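Local coordinates for SusD superfamily protein (Parabacteroides distasonis, PDB 3OTN) that probably binds carbohydrate or another nutrient at the outer membrane, at residues Y160-S174 / M187-Y201. Residues are numbered along the deposited sequence; the frame is centred on the assembly and turned at random.
Sequences YDEIIIPDLLEAEQS and MGAVKALLADVYLTY
L168 pushes its isobutyl group into a hole formed by V190, L193, L194 and V197, its CD1 lying 3.8 Å from L193 CG. V197 returns the fit, a knob among Y160, I164, I165 and L168: its CG2 meets I164 CG2 at 3.7 Å while CG1 reaches the ring edge of Y160 and CG1 of I165. Branched aliphatic side chains suit this knobs-into-holes packing, filling the seam of two roughly antiparallel helical segments whose axes come within 9.8 Å, at 147°.

At one end the Y201 ring turns its edge to the face of Y160 in an offset T-shaped pair, planes at 90° and centroids 5.4 Å apart. Its CG lies opposite the backbone N (chi1 -160°), and the ring extends across to D161, where Y201 OH donates a hydrogen bond to the syn lone pair of D161 OD1, 2.7 Å away; K157 holds D161 OD2. Tyrosine supplies both apolar ring and polar tip.

Toward the other end, K191 bends at its second torsion to bring NZ 2.8 Å from E172 OE2, above the carboxylate plane, in a salt bridge, and a water links NZ to E172 O. Stronger salt bridges join K191 to E222 and E172 to R219, a network that probably keeps each charge neutralised. Were E172 shortened to alanine, K191 and R219 would probably lose the carboxylate they share, and a gap open beside L194 CD2. Beyond it, selenomethionine M187 lays its flexible tip against the closing turn of 160-174, SE 3.7 Å from A171 O.

This helical hairpin belongs to the alpha-helical, TPR-like part of the SusD fold: F127 of helix 108-133 touches Y160 and L193, helix 210-225 adjoins L169 and Y198, and helix 360-375 packs on A192, D196 and L199.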
# COMPACT_ATOMS: atom_id res chain seq x y z
N TYR A 160 14.45 -12.03 0.73
CA TYR A 160 14.80 -11.15 -0.37
C TYR A 160 15.75 -11.82 -1.40
O TYR A 160 15.47 -11.80 -2.60
CB TYR A 160 15.46 -9.86 0.13
CG TYR A 160 14.59 -8.73 0.60
CD1 TYR A 160 14.17 -7.72 -0.26
CD2 TYR A 160 14.28 -8.59 1.95
CE1 TYR A 160 13.40 -6.62 0.21
CE2 TYR A 160 13.51 -7.54 2.41
CZ TYR A 160 13.08 -6.55 1.55
OH TYR A 160 12.37 -5.50 2.05
N ASP A 161 16.84 -12.40 -0.93
CA ASP A 161 17.88 -12.90 -1.85
C ASP A 161 17.47 -14.18 -2.60
O ASP A 161 17.95 -14.42 -3.71
CB ASP A 161 19.18 -13.21 -1.11
CG ASP A 161 19.88 -11.98 -0.55
OD1 ASP A 161 19.53 -10.86 -0.92
OD2 ASP A 161 20.78 -12.18 0.26
N GLU A 162 16.67 -15.03 -1.97
CA GLU A 162 16.28 -16.31 -2.54
C GLU A 162 14.92 -16.33 -3.20
O GLU A 162 14.69 -17.14 -4.12
CB GLU A 162 16.36 -17.43 -1.47
CG GLU A 162 17.78 -17.67 -0.95
CD GLU A 162 17.88 -18.66 0.21
OE1 GLU A 162 17.14 -19.67 0.22
OE2 GLU A 162 18.74 -18.43 1.10
N ILE A 163 14.00 -15.48 -2.77
CA ILE A 163 12.66 -15.49 -3.32
C ILE A 163 12.33 -14.20 -4.06
O ILE A 163 12.16 -14.20 -5.27
CB ILE A 163 11.56 -15.75 -2.26
CG1 ILE A 163 11.88 -17.04 -1.49
CG2 ILE A 163 10.15 -15.87 -2.99
CD1 ILE A 163 10.78 -17.43 -0.47
N ILE A 164 12.25 -13.10 -3.33
CA ILE A 164 11.73 -11.86 -3.88
C ILE A 164 12.53 -11.39 -5.10
O ILE A 164 11.97 -11.17 -6.16
CB ILE A 164 11.65 -10.77 -2.82
CG1 ILE A 164 10.72 -11.17 -1.66
CG2 ILE A 164 11.20 -9.44 -3.41
CD1 ILE A 164 10.74 -10.17 -0.48
N ILE A 165 13.84 -11.22 -4.94
CA ILE A 165 14.67 -10.66 -6.01
C ILE A 165 14.77 -11.61 -7.21
O ILE A 165 14.51 -11.17 -8.34
CB ILE A 165 16.01 -10.14 -5.50
CG1 ILE A 165 15.76 -8.92 -4.60
CG2 ILE A 165 16.96 -9.82 -6.65
CD1 ILE A 165 17.00 -8.53 -3.69
N PRO A 166 15.09 -12.89 -6.98
CA PRO A 166 15.15 -13.78 -8.16
C PRO A 166 13.83 -13.89 -8.92
O PRO A 166 13.84 -13.95 -10.14
CB PRO A 166 15.58 -15.13 -7.58
CG PRO A 166 16.26 -14.82 -6.31
CD PRO A 166 15.59 -13.57 -5.76
N ASP A 167 12.70 -13.90 -8.21
CA ASP A 167 11.37 -13.95 -8.88
C ASP A 167 11.22 -12.74 -9.81
O ASP A 167 10.82 -12.87 -10.96
CB ASP A 167 10.21 -13.95 -7.84
CG ASP A 167 9.91 -15.35 -7.25
OD1 ASP A 167 10.55 -16.36 -7.63
OD2 ASP A 167 9.02 -15.43 -6.37
N LEU A 168 11.55 -11.57 -9.28
CA LEU A 168 11.35 -10.33 -10.02
C LEU A 168 12.36 -10.22 -11.17
O LEU A 168 12.00 -9.78 -12.25
CB LEU A 168 11.41 -9.13 -9.09
CG LEU A 168 10.14 -9.02 -8.21
CD1 LEU A 168 10.24 -7.97 -7.13
CD2 LEU A 168 8.90 -8.74 -9.06
N LEU A 169 13.59 -10.69 -10.96
CA LEU A 169 14.60 -10.60 -12.02
C LEU A 169 14.23 -11.53 -13.17
O LEU A 169 14.49 -11.22 -14.35
CB LEU A 169 15.99 -10.92 -11.50
CG LEU A 169 16.62 -9.90 -10.52
CD1 LEU A 169 17.95 -10.50 -10.00
CD2 LEU A 169 16.83 -8.51 -11.15
N GLU A 170 13.65 -12.68 -12.84
CA GLU A 170 13.17 -13.59 -13.90
C GLU A 170 11.94 -12.98 -14.59
O GLU A 170 11.88 -12.96 -15.83
CB GLU A 170 12.86 -14.96 -13.33
CG GLU A 170 14.16 -15.67 -12.78
CD GLU A 170 13.89 -16.92 -11.94
OE1 GLU A 170 12.73 -17.35 -11.81
OE2 GLU A 170 14.87 -17.47 -11.40
N ALA A 171 11.01 -12.42 -13.81
CA ALA A 171 9.81 -11.80 -14.42
C ALA A 171 10.21 -10.65 -15.38
O ALA A 171 9.64 -10.47 -16.47
CB ALA A 171 8.81 -11.32 -13.32
N GLU A 172 11.22 -9.90 -14.96
CA GLU A 172 11.80 -8.84 -15.76
C GLU A 172 12.37 -9.30 -17.14
O GLU A 172 12.40 -8.54 -18.11
CB GLU A 172 12.92 -8.21 -14.93
CG GLU A 172 13.28 -6.87 -15.28
CD GLU A 172 14.23 -6.25 -14.27
OE1 GLU A 172 15.24 -6.90 -13.85
OE2 GLU A 172 13.96 -5.08 -13.96
N GLN A 173 12.83 -10.54 -17.20
CA GLN A 173 13.37 -11.11 -18.45
C GLN A 173 12.33 -11.91 -19.23
O GLN A 173 12.69 -12.72 -20.07
CB GLN A 173 14.60 -11.99 -18.15
CG GLN A 173 15.80 -11.18 -17.57
CD GLN A 173 16.23 -10.01 -18.48
OE1 GLN A 173 16.21 -10.11 -19.72
NE2 GLN A 173 16.63 -8.90 -17.87
N SER A 174 11.04 -11.65 -19.01
CA SER A 174 9.97 -12.46 -19.59
C SER A 174 9.30 -11.75 -20.75
O SER A 174 9.62 -10.60 -21.08
CB SER A 174 8.93 -12.75 -18.51
OG SER A 174 8.05 -11.65 -18.35
N MSE A 187 4.83 -5.49 -17.12
CA MSE A 187 6.23 -5.20 -16.80
C MSE A 187 6.34 -3.93 -15.98
O MSE A 187 7.22 -3.81 -15.13
CB MSE A 187 7.07 -5.08 -18.07
CG MSE A 187 8.54 -5.11 -17.78
SE MSE A 187 8.97 -6.93 -17.26
CE MSE A 187 8.88 -7.75 -19.01
N GLY A 188 5.44 -2.97 -16.19
CA GLY A 188 5.44 -1.77 -15.34
C GLY A 188 5.24 -2.10 -13.85
O GLY A 188 5.89 -1.50 -13.00
N ALA A 189 4.36 -3.06 -13.55
CA ALA A 189 4.14 -3.52 -12.21
C ALA A 189 5.41 -4.18 -11.65
O ALA A 189 5.79 -3.91 -10.50
CB ALA A 189 2.91 -4.53 -12.15
N VAL A 190 6.06 -5.02 -12.46
CA VAL A 190 7.29 -5.68 -12.05
C VAL A 190 8.36 -4.66 -11.74
O VAL A 190 9.07 -4.80 -10.74
CB VAL A 190 7.83 -6.65 -13.18
CG1 VAL A 190 9.25 -7.11 -12.87
CG2 VAL A 190 6.87 -7.80 -13.39
N LYS A 191 8.51 -3.67 -12.61
CA LYS A 191 9.55 -2.64 -12.40
C LYS A 191 9.24 -1.77 -11.20
O LYS A 191 10.15 -1.41 -10.48
CB LYS A 191 9.75 -1.71 -13.62
CG LYS A 191 10.05 -2.35 -14.92
CD LYS A 191 11.34 -3.03 -14.95
CE LYS A 191 11.69 -3.49 -16.42
NZ LYS A 191 13.07 -3.98 -16.36
N ALA A 192 7.97 -1.44 -10.97
CA ALA A 192 7.57 -0.64 -9.79
C ALA A 192 7.86 -1.39 -8.49
O ALA A 192 8.42 -0.83 -7.54
CB ALA A 192 6.09 -0.26 -9.87
N LEU A 193 7.48 -2.66 -8.44
CA LEU A 193 7.74 -3.49 -7.28
C LEU A 193 9.23 -3.68 -7.06
O LEU A 193 9.69 -3.54 -5.92
CB LEU A 193 7.08 -4.86 -7.40
CG LEU A 193 7.30 -5.81 -6.21
CD1 LEU A 193 6.95 -5.14 -4.87
CD2 LEU A 193 6.50 -7.09 -6.43
N LEU A 194 9.97 -3.98 -8.13
CA LEU A 194 11.41 -4.22 -8.00
C LEU A 194 12.15 -2.92 -7.61
O LEU A 194 13.10 -2.96 -6.82
CB LEU A 194 12.00 -4.90 -9.25
CG LEU A 194 13.47 -5.31 -9.20
CD1 LEU A 194 13.81 -6.11 -7.95
CD2 LEU A 194 13.87 -6.09 -10.45
N ALA A 195 11.68 -1.76 -8.09
CA ALA A 195 12.23 -0.48 -7.61
C ALA A 195 12.09 -0.37 -6.07
O ALA A 195 13.02 -0.00 -5.35
CB ALA A 195 11.56 0.72 -8.30
N ASP A 196 10.92 -0.70 -5.59
CA ASP A 196 10.58 -0.60 -4.19
C ASP A 196 11.39 -1.63 -3.37
O ASP A 196 11.90 -1.31 -2.26
CB ASP A 196 9.07 -0.79 -4.03
CG ASP A 196 8.51 -0.27 -2.71
OD1 ASP A 196 9.26 0.21 -1.86
OD2 ASP A 196 7.27 -0.39 -2.52
N VAL A 197 11.50 -2.85 -3.90
CA VAL A 197 12.30 -3.90 -3.27
C VAL A 197 13.75 -3.46 -3.05
O VAL A 197 14.26 -3.52 -1.95
CB VAL A 197 12.22 -5.23 -4.06
CG1 VAL A 197 13.30 -6.21 -3.62
CG2 VAL A 197 10.79 -5.83 -3.89
N TYR A 198 14.39 -2.98 -4.10
CA TYR A 198 15.77 -2.54 -4.00
C TYR A 198 15.97 -1.28 -3.15
O TYR A 198 16.95 -1.19 -2.41
CB TYR A 198 16.31 -2.31 -5.41
CG TYR A 198 16.72 -3.55 -6.16
CD1 TYR A 198 17.43 -4.60 -5.53
CD2 TYR A 198 16.57 -3.62 -7.53
CE1 TYR A 198 17.90 -5.69 -6.24
CE2 TYR A 198 17.03 -4.73 -8.25
CZ TYR A 198 17.69 -5.75 -7.62
OH TYR A 198 18.18 -6.83 -8.37
N LEU A 199 15.05 -0.31 -3.24
CA LEU A 199 15.08 0.87 -2.39
C LEU A 199 15.00 0.47 -0.91
O LEU A 199 15.76 0.99 -0.08
CB LEU A 199 13.93 1.83 -2.73
CG LEU A 199 13.77 3.10 -1.89
CD1 LEU A 199 15.04 3.95 -1.92
CD2 LEU A 199 12.47 3.88 -2.37
N THR A 200 14.11 -0.47 -0.59
CA THR A 200 13.92 -0.97 0.78
C THR A 200 15.13 -1.77 1.25
O THR A 200 15.58 -1.60 2.39
CB THR A 200 12.62 -1.82 0.90
OG1 THR A 200 11.51 -1.05 0.41
CG2 THR A 200 12.31 -2.21 2.37
N TYR A 201 15.66 -2.62 0.38
CA TYR A 201 16.87 -3.40 0.66
C TYR A 201 18.04 -2.52 1.05
O TYR A 201 18.83 -2.88 1.92
CB TYR A 201 17.23 -4.25 -0.56
CG TYR A 201 18.14 -5.43 -0.34
CD1 TYR A 201 19.49 -5.26 -0.08
CD2 TYR A 201 17.66 -6.73 -0.45
CE1 TYR A 201 20.33 -6.34 0.08
CE2 TYR A 201 18.51 -7.83 -0.31
CZ TYR A 201 19.85 -7.62 -0.04
OH TYR A 201 20.72 -8.66 0.10
O HOH W 1 12.85 -5.91 -18.72